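Local structure of putative fructose-bisphosphate aldolase (Coccidioides immitis, 3PM6) at residues G203-N215 against P231-V245. The protein is a putative class II fructose-bisphosphate aldolase, a zinc-containing protein built as a closed eight-stranded parallel barrel. Numbering follows the deposited sequence.
Sequences GVQLDYERLQRIN and PFTKEIFEKCIERGV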
ATOM      1  N   GLY A 203      17.914 -29.966  -7.780  1.00 23.31           N
ATOM      2  CA  GLY A 203      16.595 -29.735  -8.395  1.00 23.17           C
ATOM      3  C   GLY A 203      15.427 -30.010  -7.454  1.00 23.33           C
ATOM      4  O   GLY A 203      15.617 -30.349  -6.273  1.00 23.13           O
ATOM      5  N   VAL A 204      14.215 -29.872  -7.985  1.00 23.43           N
ATOM      6  CA  VAL A 204      12.965 -30.161  -7.266  1.00 22.58           C
ATOM      7  C   VAL A 204      12.785 -31.674  -7.219  1.00 23.86           C
ATOM      8  O   VAL A 204      12.688 -32.310  -8.266  1.00 23.94           O
ATOM      9  CB  VAL A 204      11.769 -29.537  -7.999  1.00 22.57           C
ATOM     10  CG1 VAL A 204      10.440 -29.968  -7.378  1.00 20.19           C
ATOM     11  CG2 VAL A 204      11.883 -28.001  -8.043  1.00 21.98           C
ATOM     12  N   GLN A 205      12.777 -32.248  -6.005  1.00 23.70           N
ATOM     13  CA  GLN A 205      12.591 -33.697  -5.808  1.00 23.80           C
ATOM     14  C   GLN A 205      11.480 -33.951  -4.800  1.00 23.63           C
ATOM     15  O   GLN A 205      11.741 -34.038  -3.625  1.00 24.12           O
ATOM     16  CB  GLN A 205      13.894 -34.391  -5.343  1.00 24.26           C
ATOM     17  CG  GLN A 205      15.111 -34.222  -6.280  1.00 23.78           C
ATOM     18  CD  GLN A 205      14.867 -34.661  -7.731  1.00 24.87           C
ATOM     19  OE1 GLN A 205      13.949 -35.438  -8.042  1.00 26.10           O
ATOM     20  NE2 GLN A 205      15.705 -34.160  -8.632  1.00 22.97           N
ATOM     21  N   LEU A 206      10.239 -34.043  -5.264  1.00 23.41           N
ATOM     22  CA  LEU A 206       9.102 -34.171  -4.375  1.00 23.58           C
ATOM     23  C   LEU A 206       8.730 -35.635  -4.177  1.00 24.23           C
ATOM     24  O   LEU A 206       8.883 -36.486  -5.080  1.00 24.03           O
ATOM     25  CB  LEU A 206       7.890 -33.345  -4.875  1.00 23.31           C
ATOM     26  CG  LEU A 206       8.163 -31.896  -5.304  1.00 22.05           C
ATOM     27  CD1 LEU A 206       6.915 -31.209  -5.829  1.00 17.06           C
ATOM     28  CD2 LEU A 206       8.839 -31.068  -4.173  1.00 19.97           C
ATOM     29  N   ASP A 207       8.271 -35.929  -2.975  1.00 23.64           N
ATOM     30  CA  ASP A 207       7.833 -37.275  -2.644  1.00 24.50           C
ATOM     31  C   ASP A 207       6.320 -37.277  -2.803  1.00 24.13           C
ATOM     32  O   ASP A 207       5.576 -37.003  -1.852  1.00 22.63           O
ATOM     33  CB  ASP A 207       8.274 -37.612  -1.224  1.00 24.74           C
ATOM     34  CG  ASP A 207       8.024 -39.065  -0.841  1.00 27.34           C
ATOM     35  OD1 ASP A 207       7.274 -39.789  -1.536  1.00 28.79           O
ATOM     36  OD2 ASP A 207       8.551 -39.454   0.221  1.00 28.89           O
ATOM     37  N   TYR A 208       5.874 -37.541  -4.032  1.00 24.07           N
ATOM     38  CA  TYR A 208       4.440 -37.521  -4.366  1.00 24.32           C
ATOM     39  C   TYR A 208       3.687 -38.612  -3.632  1.00 25.35           C
ATOM     40  O   TYR A 208       2.523 -38.441  -3.266  1.00 26.25           O
ATOM     41  CB  TYR A 208       4.238 -37.656  -5.869  1.00 24.48           C
ATOM     42  CG  TYR A 208       4.780 -36.482  -6.660  1.00 23.19           C
ATOM     43  CD1 TYR A 208       4.108 -35.256  -6.648  1.00 23.86           C
ATOM     44  CD2 TYR A 208       5.967 -36.590  -7.405  1.00 22.59           C
ATOM     45  CE1 TYR A 208       4.578 -34.159  -7.366  1.00 21.25           C
ATOM     46  CE2 TYR A 208       6.443 -35.509  -8.148  1.00 21.99           C
ATOM     47  CZ  TYR A 208       5.738 -34.285  -8.103  1.00 20.98           C
ATOM     48  OH  TYR A 208       6.173 -33.181  -8.788  1.00 17.65           O
ATOM     49  N   GLU A 209       4.365 -39.732  -3.399  1.00 26.26           N
ATOM     50  CA  GLU A 209       3.785 -40.840  -2.633  1.00 27.88           C
ATOM     51  C   GLU A 209       3.459 -40.406  -1.201  1.00 26.65           C
ATOM     52  O   GLU A 209       2.348 -40.635  -0.727  1.00 26.47           O
ATOM     53  CB  GLU A 209       4.704 -42.075  -2.659  1.00 28.18           C
ATOM     54  CG  GLU A 209       4.607 -42.836  -3.994  1.00 33.32           C
ATOM     55  CD  GLU A 209       5.674 -43.921  -4.137  1.00 39.52           C
ATOM     56  OE1 GLU A 209       6.337 -44.247  -3.118  1.00 43.03           O
ATOM     57  OE2 GLU A 209       5.842 -44.459  -5.261  1.00 41.91           O
ATOM     58  N   ARG A 210       4.423 -39.760  -0.538  1.00 26.16           N
ATOM     59  CA  ARG A 210       4.215 -39.192   0.789  1.00 25.21           C
ATOM     60  C   ARG A 210       2.994 -38.259   0.749  1.00 24.99           C
ATOM     61  O   ARG A 210       2.082 -38.371   1.572  1.00 25.18           O
ATOM     62  CB  ARG A 210       5.462 -38.417   1.228  1.00 25.17           C
ATOM     63  CG  ARG A 210       5.383 -37.792   2.611  1.00 24.06           C
ATOM     64  CD  ARG A 210       6.706 -37.094   2.958  1.00 22.96           C
ATOM     65  NE  ARG A 210       7.793 -38.055   3.140  1.00 21.38           N
ATOM     66  CZ  ARG A 210       8.043 -38.707   4.284  1.00 22.19           C
ATOM     67  NH1 ARG A 210       7.280 -38.495   5.357  1.00 19.81           N
ATOM     68  NH2 ARG A 210       9.065 -39.569   4.352  1.00 15.86           N
ATOM     69  N   LEU A 211       2.967 -37.378  -0.246  1.00 23.32           N
ATOM     70  CA  LEU A 211       1.869 -36.445  -0.405  1.00 22.39           C
ATOM     71  C   LEU A 211       0.514 -37.146  -0.490  1.00 22.74           C
ATOM     72  O   LEU A 211      -0.383 -36.786   0.251  1.00 22.73           O
ATOM     73  CB  LEU A 211       2.097 -35.536  -1.627  1.00 20.61           C
ATOM     74  CG  LEU A 211       1.032 -34.482  -1.836  1.00 18.19           C
ATOM     75  CD1 LEU A 211       0.961 -33.600  -0.566  1.00 15.44           C
ATOM     76  CD2 LEU A 211       1.314 -33.653  -3.129  1.00 13.32           C
ATOM     77  N   GLN A 212       0.362 -38.149  -1.372  1.00 24.28           N
ATOM     78  CA  GLN A 212      -0.940 -38.867  -1.504  1.00 24.95           C
ATOM     79  C   GLN A 212      -1.303 -39.556  -0.180  1.00 24.52           C
ATOM     80  O   GLN A 212      -2.444 -39.465   0.245  1.00 24.74           O
ATOM     81  CB  GLN A 212      -1.016 -39.795  -2.753  1.00 25.74           C
ATOM     82  CG  GLN A 212      -2.382 -40.594  -3.040  1.00 29.43           C
ATOM     83  CD  GLN A 212      -3.744 -39.767  -3.031  1.00 31.38           C
ATOM     84  OE1 GLN A 212      -4.612 -40.028  -2.205  1.00 38.99           O
ATOM     85  NE2 GLN A 212      -3.926 -38.853  -3.948  1.00 25.21           N
ATOM     86  N   ARG A 213      -0.320 -40.158   0.495  1.00 24.25           N
ATOM     87  CA  ARG A 213      -0.523 -40.784   1.822  1.00 25.46           C
ATOM     88  C   ARG A 213      -1.114 -39.796   2.833  1.00 24.40           C
ATOM     89  O   ARG A 213      -2.041 -40.132   3.578  1.00 24.93           O
ATOM     90  CB  ARG A 213       0.797 -41.368   2.383  1.00 25.80           C
ATOM     91  CG  ARG A 213       1.024 -42.811   2.034  1.00 30.30           C
ATOM     92  CD  ARG A 213       2.376 -43.327   2.461  1.00 35.59           C
ATOM     93  NE  ARG A 213       2.902 -44.141   1.373  1.00 42.83           N
ATOM     94  CZ  ARG A 213       4.060 -43.924   0.759  1.00 44.44           C
ATOM     95  NH1 ARG A 213       4.848 -42.941   1.189  1.00 44.38           N
ATOM     96  NH2 ARG A 213       4.441 -44.717  -0.247  1.00 43.82           N
ATOM     97  N   ILE A 214      -0.573 -38.581   2.834  1.00 23.04           N
ATOM     98  CA  ILE A 214      -1.126 -37.467   3.614  1.00 23.18           C
ATOM     99  C   ILE A 214      -2.551 -37.132   3.203  1.00 23.68           C
ATOM    100  O   ILE A 214      -3.452 -37.035   4.038  1.00 23.58           O
ATOM    101  CB  ILE A 214      -0.206 -36.224   3.507  1.00 23.19           C
ATOM    102  CG1 ILE A 214       1.188 -36.560   4.065  1.00 21.49           C
ATOM    103  CG2 ILE A 214      -0.851 -34.970   4.184  1.00 20.80           C
ATOM    104  CD1 ILE A 214       2.246 -35.614   3.646  1.00 22.31           C
ATOM    105  N   ASN A 215      -2.760 -36.984   1.904  1.00 25.25           N
ATOM    106  CA  ASN A 215      -4.048 -36.622   1.381  1.00 26.53           C
ATOM    107  C   ASN A 215      -5.086 -37.678   1.765  1.00 28.58           C
ATOM    108  O   ASN A 215      -6.189 -37.367   2.254  1.00 28.24           O
ATOM    109  CB  ASN A 215      -3.932 -36.509  -0.121  1.00 27.61           C
ATOM    110  CG  ASN A 215      -5.189 -36.045  -0.751  1.00 27.38           C
ATOM    111  OD1 ASN A 215      -5.874 -35.204  -0.201  1.00 28.88           O
ATOM    112  ND2 ASN A 215      -5.512 -36.591  -1.906  1.00 29.20           N
ATOM    113  N   PRO A 231       9.739 -22.232  -8.416  1.00 18.95           N
ATOM    114  CA  PRO A 231      10.302 -22.732  -9.672  1.00 19.53           C
ATOM    115  C   PRO A 231       9.494 -23.897 -10.262  1.00 19.38           C
ATOM    116  O   PRO A 231      10.001 -24.564 -11.158  1.00 18.65           O
ATOM    117  CB  PRO A 231      11.680 -23.269  -9.231  1.00 20.32           C
ATOM    118  CG  PRO A 231      11.408 -23.802  -7.836  1.00 18.73           C
ATOM    119  CD  PRO A 231      10.325 -22.927  -7.245  1.00 18.78           C
ATOM    120  N   PHE A 232       8.268 -24.143  -9.765  1.00 18.23           N
ATOM    121  CA  PHE A 232       7.483 -25.302 -10.216  1.00 17.93           C
ATOM    122  C   PHE A 232       6.922 -25.093 -11.646  1.00 18.69           C
ATOM    123  O   PHE A 232       6.736 -23.956 -12.135  1.00 17.74           O
ATOM    124  CB  PHE A 232       6.349 -25.665  -9.220  1.00 17.28           C
ATOM    125  CG  PHE A 232       6.826 -26.307  -7.926  1.00 16.18           C
ATOM    126  CD1 PHE A 232       8.178 -26.409  -7.622  1.00 15.38           C
ATOM    127  CD2 PHE A 232       5.910 -26.796  -7.001  1.00 16.65           C
ATOM    128  CE1 PHE A 232       8.623 -27.027  -6.435  1.00 15.75           C
ATOM    129  CE2 PHE A 232       6.337 -27.386  -5.779  1.00 16.66           C
ATOM    130  CZ  PHE A 232       7.696 -27.484  -5.492  1.00 15.98           C
ATOM    131  N   THR A 233       6.663 -26.209 -12.310  1.00 19.68           N
ATOM    132  CA  THR A 233       6.201 -26.216 -13.700  1.00 20.73           C
ATOM    133  C   THR A 233       4.729 -26.623 -13.625  1.00 20.55           C
ATOM    134  O   THR A 233       4.265 -27.049 -12.583  1.00 21.41           O
ATOM    135  CB  THR A 233       6.990 -27.269 -14.554  1.00 21.09           C
ATOM    136  OG1 THR A 233       6.818 -28.557 -13.965  1.00 21.38           O
ATOM    137  CG2 THR A 233       8.480 -26.968 -14.624  1.00 19.14           C
ATOM    138  N   LYS A 234       4.003 -26.497 -14.720  1.00 20.94           N
ATOM    139  CA  LYS A 234       2.628 -26.930 -14.761  1.00 21.40           C
ATOM    140  C   LYS A 234       2.497 -28.407 -14.385  1.00 20.74           C
ATOM    141  O   LYS A 234       1.576 -28.805 -13.662  1.00 20.63           O
ATOM    142  CB  LYS A 234       2.041 -26.733 -16.175  1.00 22.81           C
ATOM    143  CG  LYS A 234       0.723 -27.569 -16.378  1.00 25.35           C
ATOM    144  CD  LYS A 234      -0.339 -26.751 -17.097  1.00 30.88           C
ATOM    145  CE  LYS A 234      -1.738 -27.298 -16.865  1.00 30.18           C
ATOM    146  NZ  LYS A 234      -2.592 -26.195 -16.308  1.00 29.57           N
ATOM    147  N   GLU A 235       3.381 -29.232 -14.924  1.00 19.65           N
ATOM    148  CA  GLU A 235       3.267 -30.680 -14.726  1.00 20.16           C
ATOM    149  C   GLU A 235       3.447 -31.030 -13.234  1.00 19.15           C
ATOM    150  O   GLU A 235       2.730 -31.879 -12.697  1.00 19.61           O
ATOM    151  CB  GLU A 235       4.266 -31.419 -15.633  1.00 20.10           C
ATOM    152  CG  GLU A 235       3.893 -31.360 -17.157  1.00 21.38           C
ATOM    153  CD  GLU A 235       4.445 -30.149 -17.922  1.00 21.85           C
ATOM    154  OE1 GLU A 235       4.832 -29.130 -17.308  1.00 19.89           O
ATOM    155  OE2 GLU A 235       4.496 -30.221 -19.178  1.00 25.01           O
ATOM    156  N   ILE A 236       4.372 -30.342 -12.563  1.00 18.23           N
ATOM    157  CA  ILE A 236       4.533 -30.488 -11.098  1.00 18.28           C
ATOM    158  C   ILE A 236       3.277 -30.031 -10.325  1.00 17.76           C
ATOM    159  O   ILE A 236       2.802 -30.724  -9.423  1.00 18.02           O
ATOM    160  CB  ILE A 236       5.764 -29.738 -10.573  1.00 17.47           C
ATOM    161  CG1 ILE A 236       7.025 -30.407 -11.098  1.00 19.21           C
ATOM    162  CG2 ILE A 236       5.742 -29.670  -9.010  1.00 17.03           C
ATOM    163  CD1 ILE A 236       8.324 -29.576 -10.840  1.00 20.75           C
ATOM    164  N   PHE A 237       2.740 -28.879 -10.709  1.00 17.59           N
ATOM    165  CA  PHE A 237       1.500 -28.398 -10.136  1.00 18.05           C
ATOM    166  C   PHE A 237       0.381 -29.413 -10.305  1.00 18.44           C
ATOM    167  O   PHE A 237      -0.300 -29.737  -9.321  1.00 18.58           O
ATOM    168  CB  PHE A 237       1.106 -27.033 -10.713  1.00 17.71           C
ATOM    169  CG  PHE A 237       1.977 -25.859 -10.237  1.00 18.58           C
ATOM    170  CD1 PHE A 237       2.116 -25.553  -8.852  1.00 16.80           C
ATOM    171  CD2 PHE A 237       2.586 -25.012 -11.174  1.00 16.08           C
ATOM    172  CE1 PHE A 237       2.889 -24.439  -8.414  1.00 14.38           C
ATOM    173  CE2 PHE A 237       3.376 -23.896 -10.748  1.00 16.67           C
ATOM    174  CZ  PHE A 237       3.525 -23.617  -9.351  1.00 16.55           C
ATOM    175  N   GLU A 238       0.217 -29.943 -11.519  1.00 19.58           N
ATOM    176  CA  GLU A 238      -0.828 -30.931 -11.787  1.00 21.52           C
ATOM    177  C   GLU A 238      -0.682 -32.140 -10.846  1.00 21.39           C
ATOM    178  O   GLU A 238      -1.653 -32.573 -10.256  1.00 22.32           O
ATOM    179  CB  GLU A 238      -0.864 -31.382 -13.273  1.00 22.76           C
ATOM    180  CG  GLU A 238      -1.314 -30.317 -14.329  1.00 26.08           C
ATOM    181  CD  GLU A 238      -2.611 -29.560 -13.940  1.00 34.10           C
ATOM    182  OE1 GLU A 238      -3.450 -30.121 -13.185  1.00 34.58           O
ATOM    183  OE2 GLU A 238      -2.799 -28.389 -14.386  1.00 36.32           O
ATOM    184  N   LYS A 239       0.535 -32.645 -10.680  1.00 21.33           N
ATOM    185  CA  LYS A 239       0.796 -33.777  -9.792  1.00 21.32           C
ATOM    186  C   LYS A 239       0.361 -33.475  -8.349  1.00 21.00           C
ATOM    187  O   LYS A 239      -0.264 -34.308  -7.721  1.00 20.84           O
ATOM    188  CB  LYS A 239       2.278 -34.178  -9.857  1.00 20.81           C
ATOM    189  CG  LYS A 239       2.651 -34.934 -11.135  1.00 20.69           C
ATOM    190  CD  LYS A 239       4.144 -35.207 -11.267  1.00 21.31           C
ATOM    191  CE  LYS A 239       4.376 -35.928 -12.602  1.00 26.45           C
ATOM    192  NZ  LYS A 239       5.679 -35.647 -13.269  1.00 27.40           N
ATOM    193  N   CYS A 240       0.671 -32.273  -7.860  1.00 20.52           N
ATOM    194  CA  CYS A 240       0.318 -31.855  -6.495  1.00 20.23           C
ATOM    195  C   CYS A 240      -1.175 -31.684  -6.295  1.00 20.82           C
ATOM    196  O   CYS A 240      -1.716 -32.177  -5.320  1.00 20.45           O
ATOM    197  CB  CYS A 240       1.042 -30.559  -6.103  1.00 19.39           C
ATOM    198  SG  CYS A 240       2.839 -30.714  -6.038  1.00 17.15           S
ATOM    199  N   ILE A 241      -1.831 -30.988  -7.220  1.00 21.44           N
ATOM    200  CA  ILE A 241      -3.278 -30.768  -7.170  1.00 22.39           C
ATOM    201  C   ILE A 241      -4.098 -32.080  -7.223  1.00 24.05           C
ATOM    202  O   ILE A 241      -5.118 -32.213  -6.527  1.00 24.40           O
ATOM    203  CB  ILE A 241      -3.712 -29.839  -8.319  1.00 22.83           C
ATOM    204  CG1 ILE A 241      -3.048 -28.448  -8.137  1.00 22.29           C
ATOM    205  CG2 ILE A 241      -5.228 -29.790  -8.425  1.00 21.77           C
ATOM    206  CD1 ILE A 241      -3.046 -27.570  -9.382  1.00 22.55           C
ATOM    207  N   GLU A 242      -3.652 -33.033  -8.047  1.00 24.82           N
ATOM    208  CA  GLU A 242      -4.255 -34.364  -8.103  1.00 26.77           C
ATOM    209  C   GLU A 242      -4.047 -35.054  -6.752  1.00 25.74           C
ATOM    210  O   GLU A 242      -4.821 -35.911  -6.391  1.00 26.16           O
ATOM    211  CB  GLU A 242      -3.654 -35.197  -9.254  1.00 28.23           C
ATOM    212  CG  GLU A 242      -3.930 -36.733  -9.186  1.00 35.64           C
ATOM    213  CD  GLU A 242      -5.329 -37.150  -9.676  1.00 44.93           C
ATOM    214  OE1 GLU A 242      -5.412 -37.845 -10.720  1.00 48.81           O
ATOM    215  OE2 GLU A 242      -6.348 -36.796  -9.028  1.00 48.82           O
ATOM    216  N   ARG A 243      -3.018 -34.657  -5.999  1.00 24.01           N
ATOM    217  CA  ARG A 243      -2.841 -35.199  -4.652  1.00 23.27           C
ATOM    218  C   ARG A 243      -3.314 -34.286  -3.516  1.00 21.87           C
ATOM    219  O   ARG A 243      -2.822 -34.376  -2.403  1.00 21.94           O
ATOM    220  CB  ARG A 243      -1.420 -35.707  -4.454  1.00 22.30           C
ATOM    221  CG  ARG A 243      -1.092 -36.823  -5.459  1.00 26.07           C
ATOM    222  CD  ARG A 243       0.402 -37.010  -5.632  1.00 27.85           C
ATOM    223  NE  ARG A 243       0.703 -38.199  -6.416  1.00 28.33           N
ATOM    224  CZ  ARG A 243       0.679 -38.248  -7.748  1.00 30.09           C
ATOM    225  NH1 ARG A 243       0.369 -37.169  -8.475  1.00 26.30           N
ATOM    226  NH2 ARG A 243       0.979 -39.386  -8.355  1.00 30.72           N
ATOM    227  N   GLY A 244      -4.299 -33.444  -3.800  1.00 21.81           N
ATOM    228  CA  GLY A 244      -5.057 -32.758  -2.754  1.00 21.73           C
ATOM    229  C   GLY A 244      -4.686 -31.293  -2.527  1.00 21.40           C
ATOM    230  O   GLY A 244      -5.342 -30.591  -1.748  1.00 21.36           O
ATOM    231  N   VAL A 245      -3.654 -30.810  -3.210  1.00 20.21           N
ATOM    232  CA  VAL A 245      -3.239 -29.409  -3.040  1.00 19.05           C
ATOM    233  C   VAL A 245      -4.308 -28.448  -3.528  1.00 19.18           C
ATOM    234  O   VAL A 245      -4.662 -28.470  -4.715  1.00 19.78           O
ATOM    235  CB  VAL A 245      -1.895 -29.142  -3.731  1.00 19.02           C
ATOM    236  CG1 VAL A 245      -1.609 -27.634  -3.822  1.00 18.04           C
ATOM    237  CG2 VAL A 245      -0.787 -29.870  -2.948  1.00 18.84           C
TER
HETATM  238  O   HOH W   1      -7.277 -36.382  -4.446  1.00 35.09           O
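The ring of Y208 lies against helix 234-242. K239 CD sits over one face, a CH-pi contact 4.0 Å from the ring centroid, and L206 CB backs the opposite face. C240 SG stands at the ring edge, 5.4 Å from the centroid, as a sulfur-aromatic contact. Y208 OH reaches on to I236 CG2 at 3.5 Å. R243 runs extended from CG to NE past the start of helix 208-218. R243 NH1 donates a hydrogen bond to K239 O at 3.0 Å, in the guanidinium plane, which helps hold the group in this rotation, with Y208 CB over one face. With CG anti to the backbone N (chi1 -177°), L211 packs against R243, and L211 CD2 lies 3.7 Å from R243 CB. V204 CG1 meets F232 CE1 at 3.6 Å, while L206 CD1 touches both F232 CZ and I236 CG2. No direct hydrogen bond joins the segments, but a water links N215 ND2 to E242 O. Next to N215, G244 ends helix 234-242 in a Schellman motif. F232, C240 and V245 also touch L226 of strand 223-226. The axes of 208-215 and 234-242 approach to 10.1 Å, their N-to-C directions 30° apart, as neighbouring outer helices of a TIM barrel, before and after the seventh strand in sequence.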